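PDB 7CYX: glycine oxidase from Bacillus cereus ATCC 14579, which probably catalyses the FAD-dependent oxidation of glycine to glyoxylate, ammonium and hydrogen peroxide, a reaction assigned to thiamine diphosphate biosynthesis. Local coordinates for residues E249-T254 with T282-R287; M348-L351 with K355-N358. All blocks are in the same frame, centred on the assembly; numbering follows the deposited sequence.

Contact 1: E249-T254 with T282-R287; sequences ERFYIT and TSILER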
loop_
_atom_site.group_PDB
_atom_site.type_symbol
_atom_site.label_atom_id
_atom_site.label_comp_id
_atom_site.label_asym_id
_atom_site.label_seq_id
_atom_site.Cartn_x
_atom_site.Cartn_y
_atom_site.Cartn_z
ATOM N N GLU A 249 22.103 -6.176 -17.519
ATOM C CA GLU A 249 22.486 -7.607 -17.539
ATOM C C GLU A 249 21.924 -8.316 -16.307
ATOM O O GLU A 249 22.730 -8.896 -15.553
ATOM C CB GLU A 249 24.008 -7.715 -17.528
ATOM C CG GLU A 249 24.657 -7.617 -18.883
ATOM C CD GLU A 249 25.903 -8.471 -18.969
ATOM O OE1 GLU A 249 25.821 -9.567 -19.538
ATOM O OE2 GLU A 249 26.936 -8.051 -18.441
ATOM N N ARG A 250 20.613 -8.179 -16.095
ATOM C CA ARG A 250 19.789 -8.741 -14.985
ATOM C C ARG A 250 19.835 -7.876 -13.718
ATOM O O ARG A 250 18.858 -7.900 -12.988
ATOM C CB ARG A 250 19.956 -10.248 -14.761
ATOM C CG ARG A 250 19.649 -11.107 -15.976
ATOM C CD ARG A 250 20.288 -12.473 -15.852
ATOM N NE ARG A 250 19.550 -13.547 -16.495
ATOM C CZ ARG A 250 19.494 -14.790 -16.037
ATOM N NH1 ARG A 250 20.102 -15.104 -14.911
ATOM N NH2 ARG A 250 18.817 -15.714 -16.692
ATOM N N PHE A 251 20.910 -7.131 -13.483
ATOM C CA PHE A 251 20.991 -6.271 -12.282
ATOM C C PHE A 251 20.022 -5.102 -12.445
ATOM O O PHE A 251 19.909 -4.542 -13.528
ATOM C CB PHE A 251 22.423 -5.800 -12.073
ATOM C CG PHE A 251 22.674 -5.079 -10.777
ATOM C CD1 PHE A 251 22.968 -5.776 -9.627
ATOM C CD2 PHE A 251 22.638 -3.705 -10.714
ATOM C CE1 PHE A 251 23.207 -5.115 -8.439
ATOM C CE2 PHE A 251 22.880 -3.045 -9.528
ATOM C CZ PHE A 251 23.161 -3.751 -8.392
ATOM N N TYR A 252 19.341 -4.730 -11.371
ATOM C CA TYR A 252 18.359 -3.643 -11.530
ATOM C C TYR A 252 18.305 -2.733 -10.315
ATOM O O TYR A 252 18.608 -3.133 -9.213
ATOM C CB TYR A 252 16.965 -4.236 -11.692
ATOM C CG TYR A 252 16.594 -5.180 -10.586
ATOM C CD1 TYR A 252 16.120 -4.705 -9.383
ATOM C CD2 TYR A 252 16.752 -6.540 -10.728
ATOM C CE1 TYR A 252 15.796 -5.559 -8.352
ATOM C CE2 TYR A 252 16.428 -7.412 -9.710
ATOM C CZ TYR A 252 15.950 -6.918 -8.517
ATOM O OH TYR A 252 15.628 -7.763 -7.508
ATOM N N ILE A 253 17.924 -1.500 -10.599
ATOM C CA ILE A 253 17.641 -0.462 -9.584
ATOM C C ILE A 253 16.214 -0.059 -9.910
ATOM O O ILE A 253 15.962 0.287 -11.038
ATOM C CB ILE A 253 18.595 0.731 -9.686
ATOM C CG1 ILE A 253 20.056 0.296 -9.646
ATOM C CG2 ILE A 253 18.281 1.734 -8.598
ATOM C CD1 ILE A 253 21.014 1.425 -9.432
ATOM N N THR A 254 15.307 -0.175 -8.964
ATOM C CA THR A 254 13.931 0.196 -9.321
ATOM C C THR A 254 13.329 1.092 -8.260
ATOM O O THR A 254 13.518 0.815 -7.094
ATOM C CB THR A 254 13.017 -1.024 -9.339
ATOM O OG1 THR A 254 13.451 -1.786 -10.450
ATOM C CG2 THR A 254 11.567 -0.672 -9.553
ATOM N N THR A 282 27.599 -6.007 -0.154
ATOM C CA THR A 282 28.721 -5.156 -0.593
ATOM C C THR A 282 28.826 -5.157 -2.119
ATOM O O THR A 282 29.090 -4.133 -2.741
ATOM C CB THR A 282 30.078 -5.678 -0.095
ATOM O OG1 THR A 282 30.031 -5.860 1.313
ATOM C CG2 THR A 282 31.219 -4.751 -0.450
ATOM N N SER A 283 28.720 -6.353 -2.692
ATOM C CA SER A 283 28.790 -6.534 -4.115
ATOM C C SER A 283 27.640 -5.767 -4.794
ATOM O O SER A 283 27.848 -5.043 -5.784
ATOM C CB SER A 283 28.795 -8.002 -4.436
ATOM O OG SER A 283 28.911 -8.219 -5.828
ATOM N N ILE A 284 26.436 -5.860 -4.220
ATOM C CA ILE A 284 25.253 -5.264 -4.827
ATOM C C ILE A 284 25.361 -3.746 -4.794
ATOM O O ILE A 284 25.059 -3.072 -5.787
ATOM C CB ILE A 284 23.964 -5.700 -4.128
ATOM C CG1 ILE A 284 23.609 -7.140 -4.487
ATOM C CG2 ILE A 284 22.840 -4.725 -4.447
ATOM C CD1 ILE A 284 22.528 -7.731 -3.596
ATOM N N LEU A 285 25.741 -3.218 -3.635
ATOM C CA LEU A 285 25.771 -1.793 -3.459
ATOM C C LEU A 285 26.900 -1.162 -4.299
ATOM O O LEU A 285 26.722 -0.083 -4.868
ATOM C CB LEU A 285 25.882 -1.467 -1.968
ATOM C CG LEU A 285 24.555 -1.314 -1.213
ATOM C CD1 LEU A 285 24.788 -1.112 0.277
ATOM C CD2 LEU A 285 23.729 -0.161 -1.757
ATOM N N GLU A 286 28.060 -1.815 -4.389
ATOM C CA GLU A 286 29.176 -1.244 -5.133
ATOM C C GLU A 286 28.796 -1.153 -6.619
ATOM O O GLU A 286 29.208 -0.210 -7.328
ATOM C CB GLU A 286 30.453 -2.066 -4.932
ATOM C CG GLU A 286 31.064 -1.928 -3.542
ATOM C CD GLU A 286 31.936 -0.704 -3.284
ATOM O OE1 GLU A 286 32.046 0.179 -4.185
ATOM O OE2 GLU A 286 32.504 -0.628 -2.168
ATOM N N ARG A 287 28.046 -2.152 -7.100
ATOM C CA ARG A 287 27.624 -2.174 -8.481
ATOM C C ARG A 287 26.629 -1.024 -8.688
ATOM O O ARG A 287 26.645 -0.364 -9.739
ATOM C CB ARG A 287 27.045 -3.533 -8.872
ATOM C CG ARG A 287 26.889 -3.714 -10.377
ATOM C CD ARG A 287 26.529 -5.141 -10.761
ATOM N NE ARG A 287 26.223 -5.337 -12.178
ATOM C CZ ARG A 287 25.834 -6.497 -12.696
ATOM N NH1 ARG A 287 25.753 -7.569 -11.921
ATOM N NH2 ARG A 287 25.500 -6.575 -13.972
#

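Contact 2: M348-L351 with K355-N358; sequences MADL and KQEN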
loop_
_atom_site.group_PDB
_atom_site.type_symbol
_atom_site.label_atom_id
_atom_site.label_comp_id
_atom_site.label_asym_id
_atom_site.label_seq_id
_atom_site.Cartn_x
_atom_site.Cartn_y
_atom_site.Cartn_z
ATOM N N MET A 348 -5.231 -21.248 -16.356
ATOM C CA MET A 348 -5.516 -22.372 -15.511
ATOM C C MET A 348 -7.041 -22.464 -15.310
ATOM O O MET A 348 -7.617 -23.530 -15.404
ATOM C CB MET A 348 -4.777 -22.241 -14.170
ATOM C CG MET A 348 -4.026 -23.494 -13.728
ATOM S SD MET A 348 -2.927 -24.314 -14.934
ATOM C CE MET A 348 -2.009 -22.904 -15.536
ATOM N N ALA A 349 -7.706 -21.331 -15.074
ATOM C CA ALA A 349 -9.148 -21.363 -14.854
ATOM C C ALA A 349 -9.889 -21.786 -16.139
ATOM O O ALA A 349 -10.820 -22.594 -16.062
ATOM C CB ALA A 349 -9.635 -20.035 -14.334
ATOM N N ASP A 350 -9.449 -21.282 -17.301
ATOM C CA ASP A 350 -9.988 -21.705 -18.602
ATOM C C ASP A 350 -9.866 -23.230 -18.733
ATOM O O ASP A 350 -10.847 -23.910 -19.061
ATOM C CB ASP A 350 -9.293 -20.992 -19.766
ATOM C CG ASP A 350 -9.799 -19.595 -20.091
ATOM O OD1 ASP A 350 -10.762 -19.123 -19.426
ATOM O OD2 ASP A 350 -9.230 -18.989 -21.024
ATOM N N LEU A 351 -8.676 -23.758 -18.428
ATOM C CA LEU A 351 -8.388 -25.176 -18.533
ATOM C C LEU A 351 -9.223 -25.990 -17.536
ATOM O O LEU A 351 -9.646 -27.116 -17.820
ATOM C CB LEU A 351 -6.897 -25.400 -18.263
ATOM C CG LEU A 351 -6.471 -26.861 -18.147
ATOM C CD1 LEU A 351 -6.773 -27.601 -19.445
ATOM C CD2 LEU A 351 -4.988 -26.958 -17.799
ATOM N N LYS A 355 -12.549 -24.775 -21.057
ATOM C CA LYS A 355 -12.667 -23.736 -22.100
ATOM C C LYS A 355 -11.401 -23.676 -22.964
ATOM O O LYS A 355 -11.414 -23.018 -24.011
ATOM C CB LYS A 355 -12.958 -22.355 -21.496
ATOM C CG LYS A 355 -14.338 -22.202 -20.864
ATOM C CD LYS A 355 -14.657 -20.803 -20.378
ATOM C CE LYS A 355 -16.025 -20.720 -19.721
ATOM N NZ LYS A 355 -16.329 -19.347 -19.241
ATOM N N GLN A 356 -10.317 -24.328 -22.516
ATOM C CA GLN A 356 -9.047 -24.386 -23.257
ATOM C C GLN A 356 -8.514 -25.828 -23.183
ATOM O O GLN A 356 -8.865 -26.575 -22.260
ATOM C CB GLN A 356 -8.117 -23.296 -22.702
ATOM C CG GLN A 356 -7.025 -22.844 -23.663
ATOM C CD GLN A 356 -6.476 -21.454 -23.422
ATOM O OE1 GLN A 356 -5.382 -21.120 -23.879
ATOM N NE2 GLN A 356 -7.231 -20.622 -22.723
ATOM N N GLU A 357 -7.725 -26.237 -24.192
ATOM C CA GLU A 357 -7.101 -27.587 -24.265
ATOM C C GLU A 357 -5.800 -27.594 -23.456
ATOM O O GLU A 357 -5.197 -26.530 -23.212
ATOM C CB GLU A 357 -6.753 -28.019 -25.699
ATOM C CG GLU A 357 -7.934 -28.087 -26.664
ATOM C CD GLU A 357 -9.116 -28.965 -26.269
ATOM O OE1 GLU A 357 -9.012 -29.719 -25.283
ATOM O OE2 GLU A 357 -10.156 -28.883 -26.948
ATOM N N ASN A 358 -5.361 -28.809 -23.093
ATOM C CA ASN A 358 -4.194 -29.060 -22.238
ATOM C C ASN A 358 -2.899 -28.910 -23.051
ATOM O O ASN A 358 -2.084 -29.812 -23.080
ATOM C CB ASN A 358 -4.291 -30.453 -21.614
ATOM C CG ASN A 358 -3.446 -30.614 -20.372
ATOM O OD1 ASN A 358 -2.912 -29.635 -19.856
ATOM N ND2 ASN A 358 -3.344 -31.835 -19.869
#

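Contact 1: E249-T254 with T282-R287
The Phe251 ring and the Arg287 guanidinium are nearly parallel, 15° apart, but displaced, the two side chains sliding past each other in opposite directions. The arginine chain is extended from CG to NE, and its CG is anti to the backbone N (chi1 -167°), which carries it off the helix and across one face of the ring. Its methylene makes the central contact: Arg287 CD sits 3.9 Å from the centroid of the Phe251 ring, 14° off the ring normal, a CH-pi interaction displaced slightly toward the rim, so the aromatic face packs on the aliphatic part of the arginine. Because of the displacement, the guanidinium overshoots the ring. Phe251 CB is 3.5 Å from Arg287 CZ, over the centre of that flat group, so the guanidinium lies against the phenylalanine's CB.

The far end of the ring is directed at the helix backbone. Phe251 CZ approaches Ile284 O to 3.3 Å, with the oxygen close to the ring plane, where the slightly positive rim would meet the carbonyl favourably. Beside it, Ile284 CG2 touches Phe251 CE1 at 4.0 Å, adding an apolar contact at the same end of the ring.

Beyond the ring, Arg287 NH2 lies 3.9 Å from Glu249 O. Glu249 OE2 remains 4.9 Å from Arg287 NH2, too far for a salt bridge, so any attraction would be long-range and weak. Arg287 NE also makes a weak hydrogen bond to Gln248 OE1.

Phe251 opens strand 251-256, in the mixed sheet that contains strand 260-269, and helix 278-291 packs on it here. The next strand residue, Tyr252, touches FAD. Ile263 of strand 260-269 touches both Phe251 and Ile284, while Ile253 extends the apolar seam to Ala288 and Ile291 of helix 278-291.

Contact 2: M348-L351 with K355-N358
The carboxy-terminal end of helix 341-352 is closed by the loop that follows it, which doubles back along the last turn. Lys355 N donates a hydrogen bond of 2.8 Å to Asp350 O, with an N-H...O angle of 144°; the donor is tilted out of the carbonyl plane. Lys355 CB packs 3.6 Å from the same oxygen, Asp350 O, and from there the extended lysine chain leads away from the helix.

Next along the loop, Gln356 turns back over Asp350. Gln356 CB lies 3.9 Å from Asp350 CB, and the amide reaches across to the carboxylate, with Gln356 NE2 3.1 Å from Asp350 OD2 and the two planes 45° apart. The other carboxylate oxygen, Asp350 OD1, forms a salt bridge with Arg26, just beyond helix 14-25.

Leu351 supplies the apolar side. With CG anti to the backbone N (chi1 172°), it directs its two methyls at the loop: Leu351 CD1 comes 3.7 Å from Gln356 O, and Leu351 CD2 4.0 Å from Asn358 OD1. Asn358 ND2 is hydrogen-bonded to Glu320 O, while Leu351 also touches Tyr328 of strand 327-331.

A bond from the amide of one residue to the carbonyl five positions earlier, where a helix gives way to a loop, is a 6→1 bond, consistent with a Schellman-type helix end.

Contact 1 closes before contact 2 opens along the chain, and the two lie on opposite sides of its centre. Their centres are 39 Å apart and their nearest atoms about 22 Å, so they do not touch. Contact 1 joins helix 278-291 to the eight-stranded mixed sheet, which probably corresponds to the substrate-binding domain, as in related D-amino-acid oxidases. Contact 2 ends helix 341-352, which touches both helix 14-25 and strand 327-331 of the six-stranded sheet in the Rossmann-type FAD domain. The pair therefore samples both halves of the fold: one next to a strand whose Tyr252 meets the flavin cofactor, the other at the surface, away from the FAD site.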